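Local coordinates for copper induced nitroreductase D (Lactococcus lactis, PDB 4BN7), which binds flavin mononucleotide and is probably an oxidoreductase of the nitroreductase family, at residues His151-Ile156 / Lys171-Leu176. Sequence-based numbering, arbitrary orientation.
With RLM (2,6-bis(chloranyl)-4-[(4-hydroxyphenyl)amino]phenol), chain C; FMN (flavin mononucleotide), chain B.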
loop_
_atom_site.group_PDB
_atom_site.type_symbol
_atom_site.label_atom_id
_atom_site.label_comp_id
_atom_site.label_asym_id
_atom_site.label_seq_id
_atom_site.Cartn_x
_atom_site.Cartn_y
_atom_site.Cartn_z
ATOM N N HIS A 151 15.643 -1.587 1.085
ATOM C CA HIS A 151 15.363 -2.174 2.389
ATOM C C HIS A 151 16.624 -2.598 3.128
ATOM O O HIS A 151 16.980 -3.777 3.165
ATOM C CB HIS A 151 14.398 -3.349 2.236
ATOM C CG HIS A 151 13.056 -2.931 1.737
ATOM N ND1 HIS A 151 12.749 -2.855 0.395
ATOM C CD2 HIS A 151 11.954 -2.510 2.399
ATOM C CE1 HIS A 151 11.507 -2.429 0.254
ATOM N NE2 HIS A 151 11.003 -2.210 1.456
ATOM N N TYR A 152 17.296 -1.620 3.723
ATOM C CA TYR A 152 18.486 -1.886 4.527
ATOM C C TYR A 152 18.147 -1.963 6.012
ATOM O O TYR A 152 19.036 -2.029 6.864
ATOM C CB TYR A 152 19.559 -0.837 4.254
ATOM C CG TYR A 152 20.175 -1.016 2.892
ATOM C CD1 TYR A 152 21.091 -2.028 2.660
ATOM C CD2 TYR A 152 19.819 -0.199 1.829
ATOM C CE1 TYR A 152 21.648 -2.215 1.414
ATOM C CE2 TYR A 152 20.377 -0.378 0.574
ATOM C CZ TYR A 152 21.283 -1.393 0.373
ATOM O OH TYR A 152 21.851 -1.580 -0.870
ATOM N N ASN A 153 16.853 -1.943 6.307
ATOM C CA ASN A 153 16.339 -2.363 7.601
ATOM C C ASN A 153 16.355 -3.886 7.651
ATOM O O ASN A 153 16.149 -4.536 6.623
ATOM C CB ASN A 153 14.909 -1.864 7.781
ATOM C CG ASN A 153 14.014 -2.225 6.609
ATOM O OD1 ASN A 153 14.152 -1.669 5.521
ATOM N ND2 ASN A 153 13.082 -3.149 6.829
ATOM N N PRO A 154 16.574 -4.472 8.842
ATOM C CA PRO A 154 16.761 -3.852 10.159
ATOM C C PRO A 154 18.209 -3.482 10.472
ATOM O O PRO A 154 18.484 -3.016 11.575
ATOM C CB PRO A 154 16.330 -4.967 11.112
ATOM C CG PRO A 154 16.758 -6.209 10.408
ATOM C CD PRO A 154 16.520 -5.943 8.942
ATOM N N LEU A 155 19.114 -3.698 9.524
ATOM C CA LEU A 155 20.544 -3.524 9.766
ATOM C C LEU A 155 20.920 -2.107 10.216
ATOM O O LEU A 155 21.761 -1.943 11.099
ATOM C CB LEU A 155 21.321 -3.895 8.499
ATOM C CG LEU A 155 22.842 -3.741 8.521
ATOM C CD1 LEU A 155 23.497 -4.746 9.461
ATOM C CD2 LEU A 155 23.390 -3.889 7.109
ATOM N N ILE A 156 20.305 -1.093 9.610
ATOM C CA ILE A 156 20.684 0.299 9.867
ATOM C C ILE A 156 19.811 0.996 10.918
ATOM O O ILE A 156 20.068 2.147 11.271
ATOM C CB ILE A 156 20.652 1.145 8.569
ATOM C CG1 ILE A 156 19.222 1.277 8.034
ATOM C CG2 ILE A 156 21.565 0.536 7.513
ATOM C CD1 ILE A 156 19.097 2.211 6.842
ATOM N N LYS A 171 9.463 2.026 13.836
ATOM C CA LYS A 171 10.031 0.820 13.240
ATOM C C LYS A 171 10.279 1.030 11.750
ATOM O O LYS A 171 9.342 1.220 10.968
ATOM C CB LYS A 171 9.104 -0.375 13.474
ATOM C CG LYS A 171 9.563 -1.671 12.834
ATOM C CD LYS A 171 8.485 -2.752 12.940
ATOM C CE LYS A 171 9.049 -4.137 12.645
ATOM N NZ LYS A 171 7.984 -5.180 12.562
ATOM N N LEU A 172 11.548 1.011 11.358
ATOM C CA LEU A 172 11.924 1.317 9.976
ATOM C C LEU A 172 11.432 0.224 9.035
ATOM O O LEU A 172 11.633 -0.965 9.311
ATOM C CB LEU A 172 13.443 1.484 9.870
ATOM C CG LEU A 172 14.027 1.844 8.500
ATOM C CD1 LEU A 172 13.453 3.151 7.981
ATOM C CD2 LEU A 172 15.541 1.932 8.592
ATOM N N ARG A 173 10.780 0.629 7.940
ATOM C CA ARG A 173 10.206 -0.314 6.976
ATOM C C ARG A 173 10.790 -0.218 5.561
ATOM O O ARG A 173 10.798 -1.205 4.824
ATOM C CB ARG A 173 8.688 -0.110 6.849
ATOM C CG ARG A 173 7.900 -0.137 8.149
ATOM C CD ARG A 173 8.287 -1.287 9.066
ATOM N NE ARG A 173 8.005 -2.616 8.518
ATOM C CZ ARG A 173 8.880 -3.624 8.492
ATOM N NH1 ARG A 173 10.115 -3.468 8.954
ATOM N NH2 ARG A 173 8.522 -4.806 8.012
ATOM N N GLY A 174 11.229 0.966 5.157
ATOM C CA GLY A 174 11.686 1.163 3.787
ATOM C C GLY A 174 12.408 2.489 3.617
ATOM O O GLY A 174 12.245 3.401 4.426
ATOM N N GLN A 175 13.219 2.589 2.567
ATOM C CA GLN A 175 13.943 3.821 2.274
ATOM C C GLN A 175 13.784 4.169 0.800
ATOM O O GLN A 175 14.326 3.484 -0.076
ATOM C CB GLN A 175 15.426 3.680 2.627
ATOM C CG GLN A 175 15.674 3.262 4.065
ATOM C CD GLN A 175 15.748 1.765 4.220
ATOM O OE1 GLN A 175 16.511 1.099 3.525
ATOM N NE2 GLN A 175 14.950 1.220 5.127
ATOM N N LEU A 176 13.035 5.233 0.534
ATOM C CA LEU A 176 12.777 5.673 -0.827
ATOM C C LEU A 176 13.803 6.718 -1.242
ATOM O O LEU A 176 13.773 7.857 -0.783
ATOM C CB LEU A 176 11.362 6.245 -0.937
ATOM C CG LEU A 176 10.866 6.525 -2.350
ATOM C CD1 LEU A 176 10.640 5.214 -3.112
ATOM C CD2 LEU A 176 9.609 7.364 -2.298
HETATM C CAI RLM C . 15.946 -6.011 -5.337
HETATM C CAN RLM C . 14.712 -5.829 -5.943
HETATM CL CLC RLM C . 14.569 -5.335 -7.594
HETATM C CAP RLM C . 13.557 -6.034 -5.214
HETATM O OAA RLM C . 12.347 -5.872 -5.823
HETATM C CAO RLM C . 13.593 -6.447 -3.899
HETATM CL CLD RLM C . 12.087 -6.693 -3.075
HETATM C CAJ RLM C . 14.820 -6.634 -3.283
HETATM C CAQ RLM C . 15.995 -6.403 -4.002
HETATM N NAK RLM C . 17.273 -6.613 -3.392
HETATM C CAM RLM C . 17.682 -5.958 -2.186
HETATM C CAG RLM C . 18.723 -5.043 -2.229
HETATM C CAE RLM C . 19.136 -4.413 -1.067
HETATM C CAL RLM C . 18.514 -4.702 0.139
HETATM O OAB RLM C . 18.928 -4.074 1.292
HETATM C CAF RLM C . 17.478 -5.624 0.183
HETATM C CAH RLM C . 17.064 -6.256 -0.979
HETATM N N1 FMN B . 13.529 -2.451 -5.521
HETATM C C2 FMN B . 14.958 -2.463 -5.056
HETATM O O2 FMN B . 15.812 -2.065 -5.784
HETATM N N3 FMN B . 15.251 -2.955 -3.737
HETATM C C4 FMN B . 14.264 -3.418 -2.901
HETATM O O4 FMN B . 14.515 -3.734 -1.786
HETATM C C4A FMN B . 12.870 -3.409 -3.356
HETATM N N5 FMN B . 11.931 -3.846 -2.612
HETATM C C5A FMN B . 10.504 -3.515 -2.968
HETATM C C6 FMN B . 9.404 -3.720 -1.939
HETATM C C7 FMN B . 8.154 -3.411 -2.242
HETATM C C7M FMN B . 7.026 -3.630 -1.239
HETATM C C8 FMN B . 7.823 -2.848 -3.630
HETATM C C8M FMN B . 6.390 -2.445 -3.958
HETATM C C9 FMN B . 8.779 -2.679 -4.528
HETATM C C9A FMN B . 10.211 -3.038 -4.194
HETATM N N10 FMN B . 11.253 -2.859 -5.174
HETATM C C10 FMN B . 12.569 -2.892 -4.731
HETATM C "C1'" FMN B . 10.965 -2.330 -6.495
HETATM C "C2'" FMN B . 10.243 -3.375 -7.338
HETATM O "O2'" FMN B . 11.160 -4.328 -7.792
HETATM C "C3'" FMN B . 9.592 -2.651 -8.516
HETATM O "O3'" FMN B . 8.598 -1.812 -7.979
HETATM C "C4'" FMN B . 9.014 -3.665 -9.509
HETATM O "O4'" FMN B . 10.051 -4.375 -10.140
HETATM C "C5'" FMN B . 8.197 -2.971 -10.594
HETATM O "O5'" FMN B . 9.022 -2.067 -11.273
HETATM P P FMN B . 8.591 -0.478 -11.279
HETATM O O1P FMN B . 7.168 -0.378 -11.665
HETATM O O2P FMN B . 8.784 0.104 -9.765
HETATM O O3P FMN B . 9.592 0.247 -12.331
HETATM O O HOH W 1 13.036 -4.686 9.323
#
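Where the chain leaves strand 145-150, the loop 151-156 runs beside strand 170-181, with the CA atoms of His151 and Gly174 5.2 Å apart and those of Asn153 and Leu172 6.2 Å apart. Gln175 bridges the two with both ends of its amide. Its OE1 offers a lone pair, in the carbonyl plane, to the backbone N of Tyr152 at 2.8 Å, in an almost straight bond. Its NE2 donates a hydrogen bond to Asn153 OD1 at 3.0 Å. A bend at chi2 (91°) turns the amide back toward the loop, and having one donor and one acceptor suits glutamine to both tasks. A leucine here would probably leave the buried N-H of Tyr152 without its acceptor and Asn153 freer to turn. The two amide planes stand 79° apart, and asparagine suits its place by pairing a carbonyl for Gln175 with an ND2 that shares a water with Arg173 NH1. Arg173 also bonds through NH1 to Leu172 O and forms a salt bridge with Glu126 of helix 120-142. In the central antiparallel sheet of this nitroreductase fold the strand makes a classic beta bulge, Arg173 and Gly174 together sitting opposite Phe100 of strand 96-103. At the bulge Arg173 O approaches the edge of the His151 ring, 3.0 Å from CD2; a CB on Gly174 would sit about 3.6 Å from His151 NE2, so glycine leaves room for the imidazole. Elsewhere on the ring's edge ND1 supplies an N-H to FMN O4 at 2.9 Å, and His151 O accepts a bond from hydroxyl OAB of RLM. That hydroxyl lies over one face of the Tyr152 ring, offset toward the rim. Beyond the cis peptide before Pro154, Ile156 sets CG1 against Leu172 CD2 at 3.8 Å, two buried, branched apolar chains packing between Ile62 of helix 52-72 and Leu99 and Phe101.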